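Local structure of hypothetical NUDIX hydrolase (Listeria monocytogenes, 3SON) at residues L25-T28 against W33-V36; D42-A45 against K51-S54; S68-A73 against N138-N143; V88-F93 against W127-T132; Y20-L25 against T132-L137. The protein probably hydrolyses nucleoside diphosphates linked to another moiety, as in other Nudix hydrolases, with the help of a divalent metal ion. All blocks are in the same frame, centred on the assembly; numbering follows the deposited sequence.

Contact 1 (L25-T28 against W33-V36); sequences LHRT and WQFV
Leu-25 and Gln-34 form an antiparallel hydrogen-bonded pair: Leu-25 N reaches Gln-34 O and Gln-34 N reaches Leu-25 O, both at 2.8 Å. The next pair, His-26 and Trp-33, is non-hydrogen-bonded. Its two rings meet on one face of the sheet in a T-shaped (edge-to-face) stack. The imidazole points its edge at the face of the indole, with the planes at 64° and His-26 CD2 3.4 Å from Trp-33 CE2. His-26 CB adds a CH-pi contact, 3.6 Å from the centroid of the Trp-33 six-membered ring. With CG anti to the backbone N (chi1 -172°), the imidazole CD2 edge is brought over the five-membered ring of Trp-33. His-26 ND1 is bonded to Ser-111. On the other face, Arg-27 NH1 donates to Gln-34 OE1 at 2.9 Å. The oxygen lies near the guanidinium plane and is met on a lone pair, while the guanidinium and amide planes stand 87° apart. Gln-34 OE1 also bonds His-110, and Arg-27 NH1 pairs with Glu-109. Leu-25 CD1 packs on Val-36 CG2 at 4.1 Å. This is the beta hairpin of strands 20-27 and 33-39. Strand 110-116 flanks strand 20-27, strand 7-15 pairs with 33-39, and helix 46-58 packs on Leu-25 and Val-36.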
# COMPACT_ATOMS: atom_id res chain seq x y z
N LEU A 25 5.29 17.71 -4.41
CA LEU A 25 6.24 18.51 -3.62
C LEU A 25 7.60 17.91 -3.68
O LEU A 25 7.73 16.72 -3.48
CB LEU A 25 5.79 18.58 -2.16
CG LEU A 25 4.42 19.23 -1.86
CD1 LEU A 25 3.93 18.90 -0.45
CD2 LEU A 25 4.48 20.74 -2.00
N HIS A 26 8.60 18.74 -3.97
CA HIS A 26 9.92 18.28 -4.01
C HIS A 26 10.57 18.62 -2.70
O HIS A 26 10.39 19.72 -2.18
CB HIS A 26 10.64 18.93 -5.14
CG HIS A 26 11.99 18.36 -5.35
ND1 HIS A 26 13.11 18.96 -4.85
CD2 HIS A 26 12.41 17.25 -6.06
CE1 HIS A 26 14.19 18.20 -5.17
NE2 HIS A 26 13.77 17.17 -5.93
N ARG A 27 11.26 17.64 -2.11
CA ARG A 27 11.91 17.88 -0.84
C ARG A 27 13.18 18.78 -0.90
O ARG A 27 13.98 18.78 -1.88
CB ARG A 27 12.29 16.56 -0.18
CG ARG A 27 11.07 15.79 0.33
CD ARG A 27 11.55 14.67 1.26
NE ARG A 27 12.18 15.14 2.51
CZ ARG A 27 11.49 15.48 3.58
NH1 ARG A 27 10.16 15.49 3.55
NH2 ARG A 27 12.12 15.88 4.69
N THR A 28 13.36 19.58 0.14
CA THR A 28 14.59 20.40 0.24
C THR A 28 15.84 19.57 0.40
O THR A 28 16.90 19.88 -0.23
CB THR A 28 14.47 21.46 1.38
OG1 THR A 28 13.36 22.32 1.07
CG2 THR A 28 15.80 22.28 1.53
N TRP A 33 10.05 13.38 -4.56
CA TRP A 33 8.79 14.07 -4.81
C TRP A 33 7.76 13.31 -4.02
O TRP A 33 7.79 12.07 -3.96
CB TRP A 33 8.44 13.97 -6.28
CG TRP A 33 9.23 14.81 -7.20
CD1 TRP A 33 10.40 14.47 -7.87
CD2 TRP A 33 9.00 16.20 -7.51
NE1 TRP A 33 10.86 15.52 -8.59
CE2 TRP A 33 10.07 16.60 -8.40
CE3 TRP A 33 8.05 17.15 -7.14
CZ2 TRP A 33 10.17 17.88 -8.92
CZ3 TRP A 33 8.14 18.43 -7.69
CH2 TRP A 33 9.20 18.79 -8.56
N GLN A 34 6.92 14.04 -3.31
CA GLN A 34 5.88 13.44 -2.45
C GLN A 34 4.63 14.32 -2.34
O GLN A 34 4.58 15.50 -2.79
CB GLN A 34 6.42 13.18 -1.01
CG GLN A 34 6.81 14.50 -0.28
CD GLN A 34 7.60 14.36 1.02
OE1 GLN A 34 8.12 15.37 1.53
NE2 GLN A 34 7.59 13.14 1.62
N PHE A 35 3.61 13.76 -1.72
CA PHE A 35 2.41 14.49 -1.35
C PHE A 35 2.51 15.02 0.09
O PHE A 35 3.57 14.89 0.72
CB PHE A 35 1.17 13.62 -1.56
CG PHE A 35 0.91 13.22 -3.01
CD1 PHE A 35 0.78 14.17 -3.98
CD2 PHE A 35 0.68 11.87 -3.37
CE1 PHE A 35 0.48 13.79 -5.31
CE2 PHE A 35 0.45 11.48 -4.68
CZ PHE A 35 0.34 12.44 -5.66
N VAL A 36 1.48 15.74 0.53
CA VAL A 36 1.35 16.18 1.89
C VAL A 36 1.28 14.91 2.76
O VAL A 36 0.57 13.96 2.44
CB VAL A 36 0.10 17.07 2.08
CG1 VAL A 36 -0.27 17.29 3.56
CG2 VAL A 36 0.26 18.38 1.39

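Contact 2 (D42-A45 against K51-S54); sequences DEEA and KRES. With CA (calcium ion), chain C.
The carboxylate of Glu-44 meets the guanidinium of Arg-52 at its edge, with the two planes only 18° apart. This salt bridge lies in the Nudix motif, the loop-helix-loop element that carries the metal-binding glutamates. It ties the loop before helix 46-58 to the helix itself. The grip is side-on: Arg-52 NE donates to Glu-44 OE2 at 2.7 Å, and Arg-52 NH2 donates to Glu-44 OE1 at 2.9 Å. Both bonds are nearly straight, and each oxygen uses its syn lone pair. The Arg-52 chain runs straight to CD and then bends at chi3 (41°), which turns the NE edge toward the loop. Glu-44 OE1 is also bonded by Thr-49 OG1 and by Glu-41 N, so OE1 accepts three bonds in all. Arg-52 NH1 turns to the calcium ligand Glu-53 and probably helps to orient it. It bridges to Glu-53 OE2 at 2.8 Å, tilted from the guanidinium plane and approaching from above the carboxylate plane. Arg-52 is the second-shell residue, and Glu-44 behind it probably helps to fix its rotation. Ala-37 and Glu-57 complete the protein ligands of the ion. Glu-53 OE1 binds the calcium ion at 2.3 Å, beside water 1 at 2.1 Å.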
# COMPACT_ATOMS: atom_id res chain seq x y z
N ASP A 42 -1.96 13.58 19.39
CA ASP A 42 -2.91 13.74 20.52
C ASP A 42 -4.18 12.89 20.39
O ASP A 42 -4.11 11.66 20.31
CB ASP A 42 -3.26 15.22 20.69
CG ASP A 42 -2.03 16.09 20.88
OD1 ASP A 42 -1.01 15.61 21.41
OD2 ASP A 42 -2.11 17.29 20.52
N GLU A 43 -5.35 13.55 20.37
CA GLU A 43 -6.61 12.86 20.22
C GLU A 43 -7.29 13.15 18.89
O GLU A 43 -8.51 13.03 18.79
CB GLU A 43 -7.56 13.22 21.40
N GLU A 44 -6.50 13.45 17.85
CA GLU A 44 -7.04 13.85 16.54
C GLU A 44 -7.92 12.80 15.80
O GLU A 44 -7.61 11.60 15.74
CB GLU A 44 -5.86 14.28 15.62
CG GLU A 44 -5.25 15.61 16.04
CD GLU A 44 -4.23 16.09 15.04
OE1 GLU A 44 -3.48 15.26 14.47
OE2 GLU A 44 -4.16 17.32 14.87
N ALA A 45 -9.03 13.25 15.22
CA ALA A 45 -9.70 12.41 14.27
C ALA A 45 -8.76 12.44 13.07
O ALA A 45 -7.94 13.38 12.95
CB ALA A 45 -11.09 12.92 13.92
N LYS A 51 -6.38 17.83 7.76
CA LYS A 51 -6.55 19.29 7.68
C LYS A 51 -5.29 20.00 8.20
O LYS A 51 -4.77 20.93 7.56
CB LYS A 51 -7.78 19.78 8.49
CG LYS A 51 -8.18 21.22 8.18
CD LYS A 51 -9.42 21.64 8.97
CE LYS A 51 -9.88 23.06 8.65
NZ LYS A 51 -10.98 23.52 9.58
N ARG A 52 -4.88 19.63 9.39
CA ARG A 52 -3.72 20.25 10.04
C ARG A 52 -2.48 20.18 9.18
O ARG A 52 -1.79 21.20 9.03
CB ARG A 52 -3.43 19.63 11.41
CG ARG A 52 -2.28 20.34 12.17
CD ARG A 52 -1.97 19.73 13.56
NE ARG A 52 -1.99 18.27 13.54
CZ ARG A 52 -1.04 17.50 13.00
NH1 ARG A 52 0.07 18.06 12.48
NH2 ARG A 52 -1.20 16.18 12.96
N GLU A 53 -2.22 18.99 8.63
CA GLU A 53 -0.99 18.75 7.84
C GLU A 53 -1.03 19.56 6.56
O GLU A 53 0.01 20.06 6.09
CB GLU A 53 -0.80 17.27 7.54
CG GLU A 53 -0.46 16.49 8.78
CD GLU A 53 0.98 16.74 9.30
OE1 GLU A 53 1.85 17.15 8.49
OE2 GLU A 53 1.25 16.43 10.49
N SER A 54 -2.21 19.62 5.95
CA SER A 54 -2.42 20.41 4.77
C SER A 54 -2.17 21.88 5.06
O SER A 54 -1.51 22.56 4.27
CB SER A 54 -3.85 20.18 4.23
OG SER A 54 -3.95 18.82 3.81
CA CA C . 3.94 16.76 7.53
O HOH W 1 4.22 18.10 9.18
O HOH W 2 5.50 14.72 8.24

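Contact 3 (S68-A73 against N138-N143); sequences SLDSHA and NERLKN
Arg-140 of helix 128-142 crosses to Asp-70 and Leu-69 of strand 66-76. It follows Asn-138 and Glu-139 in the last part of the helix and carries the whole contact on the helix side. Its chain is extended from CG to NE, and this carries the guanidinium across to the strand. Arg-140 NH2 makes a salt bridge to Asp-70 OD2 at 2.8 Å. The carboxylate oxygen sits at the guanidinium edge, near its plane, but the two planes are 59° apart. The bond is bent (122° at the hydrogen) and weak as a hydrogen bond. The other oxygen of Asp-70 pairs with Lys-147. Arg-140 CD packs on Leu-69 CD2 at 4.1 Å, the two chains running past each other in opposite directions. Arg-140 is tied down further by Glu-136 at NE and by the carbonyl of Asp-145 at NH1, so one guanidinium joins strand, helix and C-terminal tail. The second subunit packs on this junction, with its Tyr-86 against Arg-140 and its Val-87 against Asp-70. Within the chain, strand 66-76 pairs with strand 87-96 and lies against helix 128-142.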
# COMPACT_ATOMS: atom_id res chain seq x y z
N SER A 68 -12.30 12.65 0.81
CA SER A 68 -11.82 11.33 1.20
C SER A 68 -11.59 10.38 0.06
O SER A 68 -12.33 10.35 -0.93
CB SER A 68 -12.78 10.68 2.13
OG SER A 68 -13.04 11.50 3.23
N LEU A 69 -10.54 9.57 0.22
CA LEU A 69 -10.24 8.49 -0.75
C LEU A 69 -10.32 7.15 -0.01
O LEU A 69 -10.07 7.10 1.20
CB LEU A 69 -8.87 8.69 -1.33
CG LEU A 69 -8.65 9.93 -2.22
CD1 LEU A 69 -7.24 10.12 -2.67
CD2 LEU A 69 -9.60 9.84 -3.42
N ASP A 70 -10.71 6.09 -0.72
CA ASP A 70 -10.69 4.70 -0.21
C ASP A 70 -9.30 4.07 -0.16
O ASP A 70 -9.08 3.14 0.58
CB ASP A 70 -11.58 3.79 -1.06
CG ASP A 70 -13.02 4.15 -1.00
OD1 ASP A 70 -13.52 4.32 0.14
OD2 ASP A 70 -13.66 4.21 -2.08
N SER A 71 -8.36 4.57 -0.93
CA SER A 71 -7.05 3.95 -0.97
C SER A 71 -6.38 4.03 0.39
O SER A 71 -6.35 5.07 1.01
CB SER A 71 -6.14 4.58 -2.07
OG SER A 71 -6.62 4.34 -3.36
N HIS A 72 -5.90 2.89 0.86
CA HIS A 72 -5.25 2.81 2.14
C HIS A 72 -4.09 1.86 2.05
O HIS A 72 -4.15 0.87 1.31
CB HIS A 72 -6.32 2.36 3.18
CG HIS A 72 -5.76 1.66 4.38
ND1 HIS A 72 -5.06 0.51 4.28
CD2 HIS A 72 -5.81 1.98 5.74
CE1 HIS A 72 -4.65 0.13 5.50
NE2 HIS A 72 -5.13 1.02 6.40
N ALA A 73 -3.01 2.12 2.81
CA ALA A 73 -1.84 1.23 2.88
C ALA A 73 -1.21 1.15 4.28
O ALA A 73 -1.39 2.00 5.08
CB ALA A 73 -0.77 1.65 1.87
N ASN A 138 -7.98 10.40 -9.67
CA ASN A 138 -8.07 10.75 -11.03
C ASN A 138 -9.35 10.15 -11.66
O ASN A 138 -10.13 10.86 -12.32
CB ASN A 138 -6.84 10.33 -11.80
CG ASN A 138 -6.87 10.85 -13.21
OD1 ASN A 138 -7.02 12.07 -13.43
ND2 ASN A 138 -6.77 9.93 -14.19
N GLU A 139 -9.64 8.89 -11.36
CA GLU A 139 -10.92 8.28 -11.82
C GLU A 139 -12.13 8.99 -11.25
O GLU A 139 -13.10 9.27 -11.98
CB GLU A 139 -10.95 6.78 -11.50
CG GLU A 139 -9.94 5.95 -12.26
CD GLU A 139 -10.11 6.12 -13.76
OE1 GLU A 139 -11.21 5.82 -14.28
OE2 GLU A 139 -9.14 6.55 -14.41
N ARG A 140 -12.09 9.31 -9.96
CA ARG A 140 -13.16 10.06 -9.32
C ARG A 140 -13.36 11.46 -9.90
O ARG A 140 -14.47 11.83 -10.18
CB ARG A 140 -12.97 10.12 -7.85
CG ARG A 140 -13.19 8.82 -7.12
CD ARG A 140 -13.01 9.10 -5.64
NE ARG A 140 -13.23 7.91 -4.83
CZ ARG A 140 -14.42 7.51 -4.41
NH1 ARG A 140 -15.54 8.17 -4.77
NH2 ARG A 140 -14.49 6.39 -3.68
N LEU A 141 -12.29 12.19 -10.18
CA LEU A 141 -12.46 13.50 -10.80
C LEU A 141 -13.16 13.30 -12.16
O LEU A 141 -14.22 13.85 -12.38
CB LEU A 141 -11.14 14.23 -10.96
CG LEU A 141 -10.55 14.70 -9.63
CD1 LEU A 141 -9.09 15.25 -9.77
CD2 LEU A 141 -11.50 15.73 -9.02
N LYS A 142 -12.56 12.50 -13.03
CA LYS A 142 -13.12 12.23 -14.36
C LYS A 142 -14.59 11.90 -14.33
O LYS A 142 -15.32 12.26 -15.26
CB LYS A 142 -12.40 11.07 -15.00
CG LYS A 142 -11.03 11.33 -15.55
CD LYS A 142 -10.44 9.98 -15.93
CE LYS A 142 -9.10 10.05 -16.62
NZ LYS A 142 -8.80 8.69 -17.16
N ASN A 143 -15.04 11.19 -13.28
CA ASN A 143 -16.40 10.72 -13.18
C ASN A 143 -17.33 11.66 -12.38
O ASN A 143 -18.49 11.33 -12.14
CB ASN A 143 -16.43 9.36 -12.48
CG ASN A 143 -15.84 8.25 -13.34
OD1 ASN A 143 -15.39 8.49 -14.46
ND2 ASN A 143 -15.84 7.04 -12.81

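Contact 4 (V88-F93 against W127-T132); sequences VPEYCF and WDSNKT
Glu-90 OE2 accepts a hydrogen bond from water 3 at 2.7 Å, and the same water donates to Asn-130 OD1 at 2.9 Å. The water therefore bridges the carboxylate on strand 87-96 and the amide oxygen at the start of helix 128-142. The other carboxylate oxygen, Glu-90 OE1, lies 3.2 Å from Ser-129 OG. That hydroxyl is also 3.0 Å from Asn-130 OD1. Its single proton could serve either acceptor. Ser-129 holds OG between its backbone N and carbonyl carbon (chi1 82°), which directs it to the carboxylate. Glu-90 reaches over with an extended chain, its CG anti to the backbone N (chi1 -177°). The contact joins a central strand of the Nudix sheet to the first turn of the helix packed on it, and Trp-127 is the N-cap residue of that helix. Glu-90 and Asn-130 are buried, so their polar ends meet within the protein. Leu-9 of strand 7-15 packs against both Glu-90 and Asn-130. At the dimer interface, Asp-128 N bonds Asp-128 OD2 of the second subunit.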
# COMPACT_ATOMS: atom_id res chain seq x y z
N VAL A 88 1.60 0.75 10.46
CA VAL A 88 0.46 1.66 10.75
C VAL A 88 -0.27 2.00 9.50
O VAL A 88 0.31 1.92 8.36
CB VAL A 88 0.88 3.00 11.42
CG1 VAL A 88 1.24 2.78 12.88
CG2 VAL A 88 1.99 3.68 10.65
N PRO A 89 -1.55 2.37 9.62
CA PRO A 89 -2.24 2.65 8.41
C PRO A 89 -1.97 4.05 7.91
O PRO A 89 -1.73 4.95 8.71
CB PRO A 89 -3.72 2.53 8.82
CG PRO A 89 -3.72 2.92 10.21
CD PRO A 89 -2.47 2.38 10.79
N GLU A 90 -2.02 4.19 6.61
CA GLU A 90 -1.96 5.47 5.94
C GLU A 90 -3.30 5.75 5.21
O GLU A 90 -3.69 5.02 4.26
CB GLU A 90 -0.82 5.46 4.92
CG GLU A 90 -0.63 6.77 4.24
CD GLU A 90 0.41 6.72 3.14
OE1 GLU A 90 0.24 5.92 2.16
OE2 GLU A 90 1.39 7.48 3.25
N TYR A 91 -4.01 6.78 5.63
CA TYR A 91 -5.29 7.16 5.07
C TYR A 91 -5.08 8.29 4.11
O TYR A 91 -4.29 9.14 4.37
CB TYR A 91 -6.22 7.62 6.18
CG TYR A 91 -6.46 6.58 7.27
CD1 TYR A 91 -7.32 5.53 7.03
CD2 TYR A 91 -5.79 6.63 8.49
CE1 TYR A 91 -7.54 4.57 7.99
CE2 TYR A 91 -6.00 5.67 9.48
CZ TYR A 91 -6.89 4.64 9.20
OH TYR A 91 -7.17 3.67 10.12
N CYS A 92 -5.86 8.33 3.03
CA CYS A 92 -5.58 9.23 2.00
C CYS A 92 -6.68 10.22 1.72
O CYS A 92 -7.92 9.88 1.82
CB CYS A 92 -5.32 8.47 0.70
SG CYS A 92 -3.94 7.34 0.76
N PHE A 93 -6.29 11.39 1.22
CA PHE A 93 -7.25 12.48 0.97
C PHE A 93 -6.88 13.34 -0.22
O PHE A 93 -5.79 13.23 -0.72
CB PHE A 93 -7.36 13.42 2.21
CG PHE A 93 -7.76 12.75 3.47
CD1 PHE A 93 -6.85 12.04 4.22
CD2 PHE A 93 -9.07 12.81 3.92
CE1 PHE A 93 -7.22 11.43 5.38
CE2 PHE A 93 -9.44 12.18 5.11
CZ PHE A 93 -8.53 11.45 5.79
N TRP A 127 6.27 5.57 -4.37
CA TRP A 127 5.60 4.48 -3.63
C TRP A 127 4.30 4.03 -4.27
O TRP A 127 3.49 4.84 -4.75
CB TRP A 127 5.34 4.88 -2.20
CG TRP A 127 6.54 5.42 -1.47
CD1 TRP A 127 6.68 6.68 -0.90
CD2 TRP A 127 7.79 4.73 -1.22
NE1 TRP A 127 7.93 6.81 -0.31
CE2 TRP A 127 8.65 5.68 -0.50
CE3 TRP A 127 8.31 3.47 -1.56
CZ2 TRP A 127 9.95 5.35 -0.12
CZ3 TRP A 127 9.62 3.16 -1.18
CH2 TRP A 127 10.42 4.08 -0.47
N ASP A 128 4.13 2.73 -4.36
CA ASP A 128 2.92 2.18 -4.96
C ASP A 128 1.71 2.81 -4.29
O ASP A 128 0.71 3.16 -4.97
CB ASP A 128 2.90 0.65 -4.77
CG ASP A 128 4.05 -0.08 -5.54
OD1 ASP A 128 4.62 0.53 -6.45
OD2 ASP A 128 4.37 -1.27 -5.22
N SER A 129 1.74 2.93 -2.98
CA SER A 129 0.62 3.49 -2.21
C SER A 129 0.12 4.88 -2.71
O SER A 129 -1.08 5.17 -2.82
CB SER A 129 0.95 3.52 -0.71
OG SER A 129 1.72 4.65 -0.33
N ASN A 130 1.05 5.75 -3.02
CA ASN A 130 0.74 7.06 -3.58
C ASN A 130 0.19 7.07 -5.02
O ASN A 130 -0.79 7.79 -5.32
CB ASN A 130 2.00 7.91 -3.57
CG ASN A 130 2.62 8.09 -2.20
OD1 ASN A 130 2.19 7.50 -1.14
ND2 ASN A 130 3.67 8.90 -2.21
N LYS A 131 0.73 6.21 -5.86
CA LYS A 131 0.27 5.99 -7.17
C LYS A 131 -1.14 5.46 -7.17
O LYS A 131 -1.97 5.87 -8.02
CB LYS A 131 1.24 5.03 -7.87
CG LYS A 131 2.64 5.64 -7.98
CD LYS A 131 3.50 4.75 -8.85
CE LYS A 131 4.94 5.24 -8.87
NZ LYS A 131 5.83 4.31 -9.63
N THR A 132 -1.41 4.52 -6.25
CA THR A 132 -2.74 3.95 -6.13
C THR A 132 -3.77 5.00 -5.71
O THR A 132 -4.83 5.11 -6.35
CB THR A 132 -2.77 2.76 -5.19
OG1 THR A 132 -1.96 1.72 -5.76
CG2 THR A 132 -4.25 2.22 -5.00
O HOH W 3 3.47 7.61 1.48

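Contact 5 (Y20-L25 against T132-L137); sequences YQFGVL and TALYEL
Phe-22 of strand 20-27 meets Leu-134 and Leu-137 of helix 128-142. Tyr-20 and Gln-21 lead the strand in, and Phe-22 then carries the whole contact with its ring. Leu-134 CD1 lies over one face, offset toward the rim, and is 3.6 Å from Phe-22 CD1. This is a CH-pi contact, with the methyl 3.9 Å from the ring centroid and 24° off the ring normal. Leu-137 comes from another direction, at the ring edge near its plane, where its CD2 is 3.7 Å from Phe-22 CE1. The two leucines are three residues apart, close to one helical turn, so both face the strand. Each has CG anti to the backbone N (chi1 180° for Leu-134 and 177° for Leu-137), which sends the branched end out to the ring. This is helix-on-sheet packing in the Nudix fold, where helix 128-142 covers one face of the mixed sheet. All three residues are buried, and the contact is wholly apolar. Past Phe-22 the strand runs on through Gly-23 and Val-24. Leu-134 also touches Tyr-118 and Ala-121 of helix 118-124, while Leu-137 rests on Ile-11 of strand 7-15.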
# COMPACT_ATOMS: atom_id res chain seq x y z
N TYR A 20 -7.29 18.19 -15.27
CA TYR A 20 -6.95 18.37 -13.89
C TYR A 20 -5.46 18.27 -13.77
O TYR A 20 -4.79 17.54 -14.55
CB TYR A 20 -7.57 17.28 -13.03
CG TYR A 20 -9.07 17.42 -12.90
CD1 TYR A 20 -9.61 18.25 -11.93
CD2 TYR A 20 -9.93 16.72 -13.73
CE1 TYR A 20 -10.98 18.39 -11.80
CE2 TYR A 20 -11.31 16.87 -13.61
CZ TYR A 20 -11.82 17.70 -12.62
OH TYR A 20 -13.18 17.88 -12.46
N GLN A 21 -4.92 19.05 -12.85
CA GLN A 21 -3.53 18.95 -12.47
C GLN A 21 -3.39 18.58 -11.00
O GLN A 21 -4.27 18.88 -10.17
CB GLN A 21 -2.80 20.24 -12.80
CG GLN A 21 -2.77 20.49 -14.32
CD GLN A 21 -1.66 21.42 -14.74
OE1 GLN A 21 -1.34 22.35 -14.03
NE2 GLN A 21 -1.05 21.15 -15.88
N PHE A 22 -2.23 18.01 -10.67
CA PHE A 22 -1.99 17.45 -9.37
C PHE A 22 -0.69 18.05 -8.83
O PHE A 22 0.29 18.28 -9.58
CB PHE A 22 -1.89 15.92 -9.49
CG PHE A 22 -3.12 15.29 -10.06
CD1 PHE A 22 -4.19 15.06 -9.22
CD2 PHE A 22 -3.26 15.03 -11.41
CE1 PHE A 22 -5.37 14.55 -9.71
CE2 PHE A 22 -4.42 14.47 -11.90
CZ PHE A 22 -5.49 14.28 -11.06
N GLY A 23 -0.72 18.35 -7.55
CA GLY A 23 0.32 19.05 -6.89
C GLY A 23 1.32 18.09 -6.22
O GLY A 23 0.95 17.26 -5.39
N VAL A 24 2.56 18.10 -6.69
CA VAL A 24 3.59 17.28 -6.06
C VAL A 24 4.65 18.19 -5.48
O VAL A 24 4.94 19.24 -6.04
CB VAL A 24 4.25 16.29 -7.03
CG1 VAL A 24 3.21 15.37 -7.64
CG2 VAL A 24 4.95 17.01 -8.19
N LEU A 25 5.29 17.71 -4.41
CA LEU A 25 6.24 18.51 -3.62
C LEU A 25 7.60 17.91 -3.68
O LEU A 25 7.73 16.72 -3.48
CB LEU A 25 5.79 18.58 -2.16
CG LEU A 25 4.42 19.23 -1.86
CD1 LEU A 25 3.93 18.90 -0.45
CD2 LEU A 25 4.48 20.74 -2.00
N THR A 132 -1.41 4.52 -6.25
CA THR A 132 -2.74 3.95 -6.13
C THR A 132 -3.77 5.00 -5.71
O THR A 132 -4.83 5.11 -6.35
CB THR A 132 -2.77 2.76 -5.19
OG1 THR A 132 -1.96 1.72 -5.76
CG2 THR A 132 -4.25 2.22 -5.00
N ALA A 133 -3.45 5.79 -4.68
CA ALA A 133 -4.31 6.92 -4.26
C ALA A 133 -4.57 7.94 -5.42
O ALA A 133 -5.75 8.41 -5.69
CB ALA A 133 -3.72 7.61 -2.99
N LEU A 134 -3.54 8.17 -6.20
CA LEU A 134 -3.64 9.15 -7.28
C LEU A 134 -4.54 8.61 -8.38
O LEU A 134 -5.35 9.34 -8.91
CB LEU A 134 -2.25 9.52 -7.82
CG LEU A 134 -2.29 10.54 -8.96
CD1 LEU A 134 -2.89 11.81 -8.45
CD2 LEU A 134 -0.89 10.81 -9.51
N TYR A 135 -4.39 7.33 -8.72
CA TYR A 135 -5.28 6.67 -9.69
C TYR A 135 -6.74 6.85 -9.31
O TYR A 135 -7.60 7.22 -10.14
CB TYR A 135 -4.94 5.16 -9.77
CG TYR A 135 -5.95 4.42 -10.54
CD1 TYR A 135 -5.98 4.50 -11.91
CD2 TYR A 135 -6.94 3.71 -9.90
CE1 TYR A 135 -6.98 3.84 -12.65
CE2 TYR A 135 -7.91 3.06 -10.61
CZ TYR A 135 -7.94 3.14 -11.98
OH TYR A 135 -8.94 2.47 -12.68
N GLU A 136 -7.05 6.48 -8.08
CA GLU A 136 -8.44 6.61 -7.56
C GLU A 136 -8.93 8.07 -7.70
O GLU A 136 -10.01 8.34 -8.15
CB GLU A 136 -8.49 6.16 -6.10
CG GLU A 136 -9.91 6.35 -5.58
CD GLU A 136 -10.07 6.10 -4.09
OE1 GLU A 136 -9.09 5.63 -3.40
OE2 GLU A 136 -11.19 6.43 -3.59
N LEU A 137 -8.15 9.01 -7.19
CA LEU A 137 -8.52 10.43 -7.32
C LEU A 137 -8.84 10.83 -8.77
O LEU A 137 -9.83 11.53 -9.06
CB LEU A 137 -7.41 11.33 -6.76
CG LEU A 137 -7.62 12.86 -6.89
CD1 LEU A 137 -9.00 13.31 -6.38
CD2 LEU A 137 -6.46 13.70 -6.32

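Contacts 1, 3, 4 and 5 all reach one mixed sheet, and contacts 3, 4 and 5 share helix 128-142. Their centres lie 9 to 11 Å apart; on the helix, contact 4 uses its start, contact 5 its middle and contact 3 its end. Contacts 1 and 5 share Leu-25 on strand 20-27. Contact 2 stands apart on helix 46-58, about 21 Å between centres from contacts 3 and 5, but touches contact 1 where Val-36 packs on Glu-53 and Ser-54. Along the chain contact 1 closes before contact 2 opens, and contact 4 is nested inside contacts 3 and 5. The metal site thus adjoins the hairpin, while contacts 3, 4 and 5 touch the second subunit.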